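Local coordinates for protein probable 2-oxoacid ferredoxin oxidoreductase, alpha chain (Thermoplasma acidophilum, PDB 3JU3) that forms the core domain II part of the alpha chain of a probable oxidoreductase, thought to convert 2-oxoacids and CoA to acyl-CoA and carbon dioxide while reducing ferredoxin, at residues E13-F18 with E38-N43; N93-Y98 with K113-K118; E4-I9 with L45-F50; V19-Q24 with Y75-A80. One frame throughout, in Å; residues are numbered along the deposited sequence. Where two conformers were deposited one is given.

Interaction 1. Residues E13-F18 with E38-N43; sequences EADITF and EGISAN
Ile-40 reaches the other segment with CG2, 4.1 Å from CD1 of Ile-16, just where a beta-alpha-beta unit brings its two parallel strands together: 16-21 and 42-47, connected by helix 25-37. Next comes Ser-41, which trades bonds with Asp-15 ahead of the strand pairing. Its backbone N donates to Asp-15 OD2 at 3.0 Å, and its OG accepts from Asp-15 N in a fairly straight bond (163° at the hydrogen). With chi1 at 60°, OG stands between its own backbone N and carbonyl carbon, facing that amide. Parallel pairing then takes over, Ile-16 N giving to Ser-41 O and Ile-16 O receiving Asn-43 N. Ala-42 points to the face covered by helix 25-37, with CB 4.0 Å from CB of Ile-16. Ala-42 CB also lies 3.9 Å from CE2 of Phe-18, whose ring carries Ile-16 CG2 over its centre. Asn-43 shares the other face with Thr-17, and its backbone O receives Phe-18 N. Its ND2 is bonded to Glu-11 O and to a water that also donates to Thr-17 OG1. An alanine in place of Asn-43 would probably leave Thr-17 OG1 without its acceptor and Glu-11 O without this donor. As built, Thr-17 OG1 gives its proton to Asn-43 OD1 at 2.7 Å, in the carbonyl plane and on a lone pair.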
# COMPACT_ATOMS: atom_id res chain seq x y z
N GLU A 13 -15.62 11.07 27.23
CA GLU A 13 -16.61 11.81 26.46
C GLU A 13 -15.80 12.70 25.55
O GLU A 13 -14.76 13.21 25.98
CB GLU A 13 -17.47 12.68 27.37
CG GLU A 13 -18.27 13.79 26.67
CD GLU A 13 -19.71 13.39 26.32
OE1 GLU A 13 -19.99 12.18 26.18
OE2 GLU A 13 -20.55 14.30 26.18
N ALA A 14 -16.25 12.86 24.31
CA ALA A 14 -15.62 13.83 23.41
C ALA A 14 -16.58 14.18 22.32
O ALA A 14 -17.48 13.42 22.03
CB ALA A 14 -14.35 13.26 22.82
N ASP A 15 -16.42 15.36 21.74
CA ASP A 15 -17.20 15.79 20.61
C ASP A 15 -17.13 14.81 19.42
O ASP A 15 -18.12 14.59 18.73
CB ASP A 15 -16.74 17.18 20.16
CG ASP A 15 -17.01 18.27 21.22
OD1 ASP A 15 -18.06 18.25 21.87
OD2 ASP A 15 -16.14 19.13 21.42
N ILE A 16 -15.92 14.28 19.17
CA ILE A 16 -15.61 13.36 18.06
C ILE A 16 -14.87 12.14 18.62
O ILE A 16 -13.91 12.29 19.40
CB ILE A 16 -14.67 14.03 17.01
CG1 ILE A 16 -15.39 15.20 16.29
CG2 ILE A 16 -14.16 12.95 15.97
CD1 ILE A 16 -14.45 16.20 15.59
N THR A 17 -15.28 10.94 18.20
CA THR A 17 -14.53 9.74 18.48
C THR A 17 -13.99 9.17 17.18
O THR A 17 -14.74 8.61 16.35
CB THR A 17 -15.45 8.70 19.19
OG1 THR A 17 -15.78 9.22 20.48
CG2 THR A 17 -14.78 7.29 19.35
N PHE A 18 -12.70 9.33 16.97
CA PHE A 18 -12.02 8.73 15.82
C PHE A 18 -11.83 7.24 16.10
O PHE A 18 -11.69 6.84 17.25
CB PHE A 18 -10.65 9.37 15.61
CG PHE A 18 -10.70 10.80 15.10
CD1 PHE A 18 -11.07 11.06 13.79
CD2 PHE A 18 -10.37 11.88 15.94
CE1 PHE A 18 -11.10 12.38 13.30
CE2 PHE A 18 -10.42 13.22 15.46
CZ PHE A 18 -10.77 13.45 14.16
N GLU A 38 -9.16 24.81 19.00
CA GLU A 38 -10.42 25.41 18.61
C GLU A 38 -11.52 25.06 19.59
O GLU A 38 -12.70 25.31 19.31
CB GLU A 38 -10.86 24.89 17.24
CG GLU A 38 -10.17 25.50 16.10
CD GLU A 38 -10.67 24.92 14.82
OE1 GLU A 38 -11.70 25.41 14.30
OE2 GLU A 38 -10.04 23.96 14.34
N GLY A 39 -11.14 24.49 20.74
CA GLY A 39 -12.12 24.09 21.76
C GLY A 39 -12.97 22.88 21.41
O GLY A 39 -14.06 22.69 22.00
N ILE A 40 -12.45 22.03 20.51
CA ILE A 40 -13.15 20.80 20.16
C ILE A 40 -12.45 19.60 20.76
O ILE A 40 -11.25 19.44 20.59
CB ILE A 40 -13.24 20.62 18.66
CG1 ILE A 40 -14.10 21.72 18.06
CG2 ILE A 40 -13.81 19.25 18.33
CD1 ILE A 40 -13.98 21.82 16.55
N SER A 41 -13.20 18.76 21.47
CA SER A 41 -12.59 17.57 22.09
C SER A 41 -12.73 16.34 21.21
O SER A 41 -13.72 16.16 20.50
CB SER A 41 -13.17 17.31 23.48
OG SER A 41 -14.57 17.09 23.36
N ALA A 42 -11.76 15.44 21.27
CA ALA A 42 -11.83 14.27 20.42
C ALA A 42 -11.08 13.19 21.16
O ALA A 42 -10.12 13.48 21.90
CB ALA A 42 -11.23 14.57 19.06
N ASN A 43 -11.53 11.95 21.00
CA ASN A 43 -10.76 10.84 21.53
C ASN A 43 -10.52 9.83 20.38
O ASN A 43 -10.97 10.06 19.25
CB ASN A 43 -11.42 10.23 22.79
CG ASN A 43 -12.86 9.77 22.55
OD1 ASN A 43 -13.27 9.59 21.41
ND2 ASN A 43 -13.63 9.57 23.62
O HOH W 1 -16.52 8.86 22.99

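Interaction 2. Residues N93-Y98 with K113-K118; sequences NKILKY and KEILNK
OD1 of Asn-93 takes a hydrogen bond from NZ of Lys-118 at 3.1 Å, the one polar bond between the two segments. The ammonium group arrives tilted 33° from the carbonyl plane of the amide. The lysine chain bends at chi3 and chi4, which place CE and NZ so that its tip comes round to the asparagine, the two side chains sliding past each other in opposite directions. Next to this bond Ile-115 does most of the packing. Its CG2 sits 3.6 Å from CG of Asn-93 and only slightly farther from CB, OD1 and ND2, so one methyl lies against the whole amide group. The other end of Ile-115, CD1, reaches CB of Asn-93 and the carbonyl O of Lys-94, and comes within 4.3 Å of CG1 of Ile-95. The arrangement is a strand packed against a helix: strand 93-95 runs almost antiparallel to the helix segment 113-117, at 171°, with their axes 9.8 Å apart. Strand 93-95 also pairs in parallel with a strand of the second subunit, and Leu-67 of that subunit packs on both Asn-93 and Ile-115. At the end of the helix the carbonyl O of Lys-113 is gripped twice by Asn-117, by its backbone N at 2.8 Å and by its ND2 at 3.0 Å. That amide N-H comes from above the carbonyl plane, 50° out of it. Lys-118, where the crystallised fragment stops, follows with a weak bond from its N to Ile-115 O.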
# COMPACT_ATOMS: atom_id res chain seq x y z
N ASN A 93 -19.95 7.91 9.29
CA ASN A 93 -18.98 8.89 8.82
C ASN A 93 -17.60 8.31 8.68
O ASN A 93 -17.14 7.56 9.54
CB ASN A 93 -18.92 10.11 9.74
CG ASN A 93 -20.26 10.74 9.93
OD1 ASN A 93 -20.79 11.38 9.01
ND2 ASN A 93 -20.83 10.58 11.12
N LYS A 94 -16.91 8.67 7.61
CA LYS A 94 -15.59 8.07 7.39
C LYS A 94 -14.64 9.05 6.73
O LYS A 94 -15.07 9.98 6.04
CB LYS A 94 -15.71 6.74 6.61
CG LYS A 94 -16.18 6.90 5.17
CD LYS A 94 -16.83 5.62 4.64
CE LYS A 94 -17.42 5.84 3.24
NZ LYS A 94 -18.48 6.91 3.22
N ILE A 95 -13.36 8.87 6.98
CA ILE A 95 -12.33 9.62 6.31
C ILE A 95 -11.54 8.57 5.54
O ILE A 95 -10.85 7.74 6.13
CB ILE A 95 -11.48 10.40 7.33
CG1 ILE A 95 -12.31 11.54 7.94
CG2 ILE A 95 -10.12 10.89 6.73
CD1 ILE A 95 -11.61 12.40 8.93
N LEU A 96 -11.70 8.58 4.21
CA LEU A 96 -11.02 7.65 3.29
C LEU A 96 -9.74 8.27 2.73
O LEU A 96 -9.53 9.47 2.88
CB LEU A 96 -11.93 7.33 2.10
CG LEU A 96 -13.35 6.81 2.38
CD1 LEU A 96 -14.06 6.38 1.07
CD2 LEU A 96 -13.31 5.66 3.38
N LYS A 97 -8.91 7.46 2.06
CA LYS A 97 -7.76 7.98 1.31
C LYS A 97 -8.22 8.92 0.17
O LYS A 97 -9.22 8.65 -0.51
CB LYS A 97 -6.90 6.86 0.75
N TYR A 98 -7.47 10.01 -0.02
CA TYR A 98 -7.81 11.07 -0.97
C TYR A 98 -6.80 11.20 -2.10
O TYR A 98 -5.65 11.62 -1.89
CB TYR A 98 -8.00 12.42 -0.25
N LYS A 113 -14.14 18.49 10.97
CA LYS A 113 -15.01 19.63 11.30
C LYS A 113 -16.28 19.64 10.44
O LYS A 113 -17.39 19.84 10.97
CB LYS A 113 -14.24 20.94 11.23
CG LYS A 113 -13.25 21.05 12.37
CD LYS A 113 -12.66 22.44 12.49
CE LYS A 113 -11.47 22.59 11.58
NZ LYS A 113 -10.87 23.96 11.62
N GLU A 114 -16.12 19.40 9.14
CA GLU A 114 -17.26 19.22 8.25
C GLU A 114 -18.25 18.19 8.79
O GLU A 114 -19.45 18.42 8.75
CB GLU A 114 -16.81 18.81 6.84
CG GLU A 114 -17.93 18.80 5.81
CD GLU A 114 -17.49 18.30 4.44
OE1 GLU A 114 -16.80 17.25 4.39
OE2 GLU A 114 -17.83 18.95 3.43
N ILE A 115 -17.73 17.08 9.31
CA ILE A 115 -18.56 15.99 9.77
C ILE A 115 -19.27 16.40 11.07
O ILE A 115 -20.47 16.12 11.28
CB ILE A 115 -17.71 14.66 9.98
CG1 ILE A 115 -17.39 14.00 8.62
CG2 ILE A 115 -18.42 13.70 10.91
CD1 ILE A 115 -16.27 12.93 8.63
N LEU A 116 -18.51 17.06 11.93
CA LEU A 116 -19.00 17.66 13.16
C LEU A 116 -20.18 18.62 12.90
O LEU A 116 -21.22 18.55 13.58
CB LEU A 116 -17.85 18.40 13.85
CG LEU A 116 -18.12 19.06 15.19
CD1 LEU A 116 -18.65 18.06 16.23
CD2 LEU A 116 -16.84 19.70 15.66
N ASN A 117 -20.03 19.49 11.91
CA ASN A 117 -21.05 20.47 11.58
C ASN A 117 -22.20 19.95 10.69
O ASN A 117 -23.20 20.66 10.48
CB ASN A 117 -20.37 21.70 10.99
CG ASN A 117 -19.67 22.53 12.04
OD1 ASN A 117 -20.32 23.25 12.79
ND2 ASN A 117 -18.35 22.43 12.11
N LYS A 118 -22.08 18.72 10.19
CA LYS A 118 -23.12 18.12 9.34
C LYS A 118 -24.38 17.75 10.12
O LYS A 118 -25.43 18.39 9.91
CB LYS A 118 -22.57 16.93 8.52
CG LYS A 118 -23.15 16.83 7.10
CD LYS A 118 -22.45 15.79 6.19
CE LYS A 118 -22.46 14.38 6.79
NZ LYS A 118 -21.42 14.22 7.87
OXT LYS A 118 -24.41 16.86 10.99

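Interaction 3. Residues E4-I9 with L45-F50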
# COMPACT_ATOMS: atom_id res chain seq x y z
N GLU A 4 -6.26 -5.31 26.20
CA GLU A 4 -5.06 -5.67 25.50
C GLU A 4 -5.27 -5.53 23.97
O GLU A 4 -4.28 -5.53 23.23
CB GLU A 4 -4.58 -7.05 25.90
CG GLU A 4 -4.26 -7.18 27.38
CD GLU A 4 -5.32 -7.96 28.17
OE1 GLU A 4 -6.51 -7.59 28.13
OE2 GLU A 4 -4.94 -8.95 28.84
N LYS A 5 -6.52 -5.34 23.52
CA LYS A 5 -6.90 -5.44 22.11
C LYS A 5 -7.40 -4.15 21.47
O LYS A 5 -7.43 -4.01 20.25
CB LYS A 5 -8.00 -6.47 21.96
CG LYS A 5 -7.66 -7.86 22.41
CD LYS A 5 -8.78 -8.81 21.93
CE LYS A 5 -8.86 -10.03 22.77
NZ LYS A 5 -7.67 -10.88 22.61
N ALA A 6 -7.89 -3.25 22.30
CA ALA A 6 -8.33 -1.92 21.87
C ALA A 6 -8.14 -0.97 23.03
O ALA A 6 -8.37 -1.33 24.19
CB ALA A 6 -9.78 -1.94 21.45
N VAL A 7 -7.73 0.26 22.74
CA VAL A 7 -7.55 1.22 23.80
C VAL A 7 -8.28 2.49 23.41
O VAL A 7 -8.33 2.83 22.22
CB VAL A 7 -6.05 1.47 24.10
CG1 VAL A 7 -5.24 1.76 22.83
CG2 VAL A 7 -5.86 2.57 25.13
N LEU A 8 -8.87 3.18 24.37
CA LEU A 8 -9.48 4.47 24.08
C LEU A 8 -8.49 5.51 24.55
O LEU A 8 -8.23 5.59 25.75
CB LEU A 8 -10.79 4.64 24.85
CG LEU A 8 -11.52 5.96 24.59
CD1 LEU A 8 -11.94 6.10 23.12
CD2 LEU A 8 -12.71 6.11 25.51
N ILE A 9 -7.92 6.30 23.63
CA ILE A 9 -6.96 7.32 24.00
C ILE A 9 -7.67 8.67 24.04
O ILE A 9 -8.39 9.04 23.12
CB ILE A 9 -5.79 7.37 22.99
CG1 ILE A 9 -5.13 5.95 22.85
CG2 ILE A 9 -4.82 8.51 23.35
CD1 ILE A 9 -4.01 5.88 21.83
N LEU A 45 -10.45 5.64 19.45
CA LEU A 45 -10.55 4.22 19.75
C LEU A 45 -9.57 3.57 18.78
O LEU A 45 -9.76 3.63 17.59
CB LEU A 45 -11.97 3.70 19.55
CG LEU A 45 -12.21 2.19 19.51
CD1 LEU A 45 -11.89 1.66 20.86
CD2 LEU A 45 -13.71 1.89 19.19
N TYR A 46 -8.52 2.98 19.33
CA TYR A 46 -7.45 2.41 18.53
C TYR A 46 -7.53 0.90 18.65
O TYR A 46 -7.43 0.35 19.75
CB TYR A 46 -6.12 2.92 19.07
CG TYR A 46 -4.92 2.40 18.36
CD1 TYR A 46 -4.68 2.68 17.03
CD2 TYR A 46 -4.01 1.61 19.04
CE1 TYR A 46 -3.58 2.18 16.41
CE2 TYR A 46 -2.95 1.11 18.44
CZ TYR A 46 -2.72 1.39 17.14
OH TYR A 46 -1.58 0.87 16.60
N LEU A 47 -7.71 0.23 17.51
CA LEU A 47 -7.74 -1.22 17.48
C LEU A 47 -6.32 -1.74 17.24
O LEU A 47 -5.66 -1.36 16.26
CB LEU A 47 -8.69 -1.72 16.40
CG LEU A 47 -10.09 -1.06 16.52
CD1 LEU A 47 -11.06 -1.48 15.40
CD2 LEU A 47 -10.73 -1.28 17.93
N LYS A 48 -5.86 -2.57 18.15
CA LYS A 48 -4.53 -3.13 18.06
C LYS A 48 -4.54 -4.41 17.19
O LYS A 48 -5.42 -5.26 17.31
CB LYS A 48 -4.05 -3.49 19.47
CG LYS A 48 -3.97 -2.29 20.36
CD LYS A 48 -3.35 -2.71 21.66
CE LYS A 48 -3.22 -1.56 22.58
NZ LYS A 48 -2.77 -2.15 23.86
N MSE A 49 -3.54 -4.54 16.35
CA MSE A 49 -3.48 -5.65 15.40
C MSE A 49 -3.09 -6.99 16.04
O MSE A 49 -3.86 -7.94 16.01
CB MSE A 49 -2.53 -5.33 14.26
CG MSE A 49 -3.16 -4.43 13.20
SE MSE A 49 -1.74 -3.84 12.01
CE MSE A 49 -0.43 -3.59 13.49
N PHE A 50 -1.92 -7.10 16.62
CA PHE A 50 -1.48 -8.48 16.97
C PHE A 50 -1.40 -8.67 18.48
O PHE A 50 -0.70 -9.53 18.98
CB PHE A 50 -0.14 -8.78 16.30
CG PHE A 50 -0.19 -8.66 14.79
CD1 PHE A 50 -0.80 -9.68 14.04
CD2 PHE A 50 0.31 -7.55 14.15
CE1 PHE A 50 -0.89 -9.58 12.66
CE2 PHE A 50 0.24 -7.43 12.76
CZ PHE A 50 -0.35 -8.45 12.01
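Ala-6 presents a single methyl to the hollow lined by two leucines. Its CB lies 3.7 Å from CD2 of Leu-47 and 4.2 Å from CD1 of Leu-45, all three side chains pointing to the same face of the sheet. Leu-8 shares that face and lays CD1 against the backbone of Leu-45, 4.0 Å from its N. On the other face Val-7 is the bump. Its CG1, held between the backbone N and the carbonyl carbon by chi1 of 50°, meets the rim of the Tyr-46 ring in plane, 4.0 Å from CD2. Val-7 CG1 also rests on Lys-48, 3.9 Å from its CE. Lys-48 is extended past CG, and its CD passes 3.4 Å from Glu-4 O. Backbone bonds fix this antiparallel fit: Val-7 and Tyr-46 form a hydrogen-bonded pair, N to O in both directions. Farther along, Lys-48 N donates to Lys-5 O. Phe-57 of the second subunit packs on Ala-6. Within this chain strand 42-47 lies between 6-9, antiparallel, and 16-21, parallel. Helix 79-87 meets Leu-47 through Ala-79 and Ile-83, while on the opposite face Lys-25, the first residue of helix 25-37, makes a cation-pi contact with the Tyr-46 ring.

Interaction 4. Residues V19-Q24 with Y75-A80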
# COMPACT_ATOMS: atom_id res chain seq x y z
N VAL A 19 -11.87 6.41 15.04
CA VAL A 19 -11.53 4.99 15.14
C VAL A 19 -10.50 4.72 14.06
O VAL A 19 -10.71 5.11 12.90
CB VAL A 19 -12.73 4.09 14.89
CG1 VAL A 19 -12.35 2.59 15.13
CG2 VAL A 19 -13.88 4.47 15.77
N THR A 20 -9.39 4.08 14.43
CA THR A 20 -8.46 3.62 13.44
C THR A 20 -7.61 2.46 13.98
O THR A 20 -7.82 2.00 15.12
CB THR A 20 -7.58 4.79 12.87
OG1 THR A 20 -7.14 4.46 11.53
CG2 THR A 20 -6.34 5.05 13.77
N TRP A 21 -6.70 2.00 13.15
CA TRP A 21 -5.80 0.90 13.47
C TRP A 21 -4.58 1.21 12.61
O TRP A 21 -4.62 2.04 11.70
CB TRP A 21 -6.43 -0.45 13.07
CG TRP A 21 -6.67 -0.55 11.57
CD1 TRP A 21 -7.70 0.01 10.85
CD2 TRP A 21 -5.82 -1.17 10.61
NE1 TRP A 21 -7.54 -0.26 9.51
CE2 TRP A 21 -6.40 -0.99 9.35
CE3 TRP A 21 -4.62 -1.90 10.71
CZ2 TRP A 21 -5.83 -1.51 8.18
CZ3 TRP A 21 -4.06 -2.42 9.56
CH2 TRP A 21 -4.66 -2.19 8.30
N GLY A 22 -3.48 0.54 12.89
CA GLY A 22 -2.34 0.63 12.00
C GLY A 22 -1.74 2.00 11.89
O GLY A 22 -1.60 2.71 12.88
N SER A 23 -1.43 2.39 10.65
CA SER A 23 -0.50 3.49 10.43
C SER A 23 -1.07 4.91 10.69
O SER A 23 -0.29 5.85 10.90
CB SER A 23 0.09 3.40 9.02
OG SER A 23 -0.91 3.79 8.09
N GLN A 24 -2.39 5.07 10.68
CA GLN A 24 -2.99 6.41 10.79
C GLN A 24 -3.12 6.87 12.25
O GLN A 24 -3.58 8.00 12.53
CB GLN A 24 -4.36 6.46 10.09
CG GLN A 24 -4.25 6.33 8.58
CD GLN A 24 -3.25 7.35 8.00
OE1 GLN A 24 -2.21 6.98 7.50
NE2 GLN A 24 -3.57 8.63 8.11
N TYR A 75 -1.98 -4.84 4.62
CA TYR A 75 -3.44 -4.88 4.74
C TYR A 75 -3.95 -3.45 4.62
O TYR A 75 -3.28 -2.53 5.09
CB TYR A 75 -3.87 -5.59 6.05
CG TYR A 75 -5.34 -5.92 6.16
CD1 TYR A 75 -5.90 -7.00 5.44
CD2 TYR A 75 -6.17 -5.17 6.97
CE1 TYR A 75 -7.27 -7.30 5.53
CE2 TYR A 75 -7.53 -5.45 7.06
CZ TYR A 75 -8.07 -6.51 6.34
OH TYR A 75 -9.42 -6.76 6.49
N THR A 76 -5.07 -3.28 3.92
CA THR A 76 -5.76 -1.96 3.84
C THR A 76 -7.23 -2.15 4.24
O THR A 76 -7.86 -3.08 3.76
CB THR A 76 -5.70 -1.35 2.42
OG1 THR A 76 -4.34 -1.18 2.01
CG2 THR A 76 -6.35 0.03 2.39
N ALA A 77 -7.77 -1.30 5.12
CA ALA A 77 -9.17 -1.45 5.54
C ALA A 77 -9.66 -0.21 6.30
O ALA A 77 -8.85 0.57 6.88
CB ALA A 77 -9.35 -2.67 6.42
N GLN A 78 -10.98 -0.07 6.23
CA GLN A 78 -11.80 0.76 7.07
C GLN A 78 -12.18 -0.18 8.21
O GLN A 78 -12.76 -1.24 7.95
CB GLN A 78 -13.06 1.17 6.28
CG GLN A 78 -12.77 2.06 5.06
CD GLN A 78 -13.93 2.21 4.07
OE1 GLN A 78 -15.10 2.30 4.44
NE2 GLN A 78 -13.59 2.25 2.78
N ALA A 79 -11.85 0.17 9.46
CA ALA A 79 -12.30 -0.63 10.60
C ALA A 79 -13.82 -0.75 10.71
O ALA A 79 -14.29 -1.58 11.48
CB ALA A 79 -11.70 -0.13 11.90
N ALA A 80 -14.59 0.06 9.94
CA ALA A 80 -16.04 0.06 10.05
C ALA A 80 -16.63 -1.29 9.69
O ALA A 80 -17.63 -1.71 10.28
CB ALA A 80 -16.70 1.17 9.16
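Trp-21 meets 75-80 along one edge of its indole, from CD1 through NE1 to CH2. Trp-21 NE1 donates to the carbonyl O of Ala-77 at 3.1 Å and 160°; the oxygen lies close to the ring plane, whereas the N-H comes from well above the plane of the carbonyl. Farther along, Trp-21 CH2 comes 3.6 Å from CD2 of Tyr-75, in the plane of the tyrosine ring and at its edge. The two rings are oblique, their planes at 59°. Trp-21 CH2 is also 3.5 Å from the carbonyl O of Tyr-75, and Trp-21 CZ2 is 4.1 Å from CB of Ala-77. At the pyrrole end, Trp-21 CD1 is 4.1 Å from CB of Ala-79, which Val-19 CG1 also touches at 4.3 Å. An alanine in place of Trp-21 would probably deprive Ala-77 O of the indole N-H and open a gap between Tyr-75 and Ala-79. Within the pyruvate:ferredoxin oxidoreductase core domain II, this packing joins strand 16-21 to the junction of strand 68-77 and helix 79-87. Strand segments 19-21 and 75-77 run antiparallel with axes 9.6 Å apart, so side chains make the join; both pair in parallel with the second subunit. Chi1 of 63° sets Trp-21 CG between the backbone N and the carbonyl carbon. Gly-22 comes next with positive phi, where a CB would run into Trp-21 CE3. Met-49 packs on the indole, and Phe-50 of the second subunit meets it edge-to-face. Ser-73 of that subunit joins its OG to both Trp-21 O and Gln-24 N.

In the fold
Interactions 1 and 3 share strand 42-47, pairing its two edges with strands 16-21 and 6-9; their centres are 18 Å apart. Interaction 4 continues strand 16-21 from interaction 1 and lies 11 Å, centre to centre, from interaction 3. There Leu-47 N approaches Thr-20 O at 3.0 Å, a probable hydrogen bond, and Met-49 SE lies 3.7 Å from Trp-21 CZ3. The final helix brings interaction 2 against interaction 1: Glu-38 OE2 and Lys-113 NZ form a 2.8 Å salt bridge, and Leu-116 packs on Ile-40. Gln-78 joins interaction 4 to interaction 2 by touching Leu-96 and Lys-94. All four contacts border the second subunit.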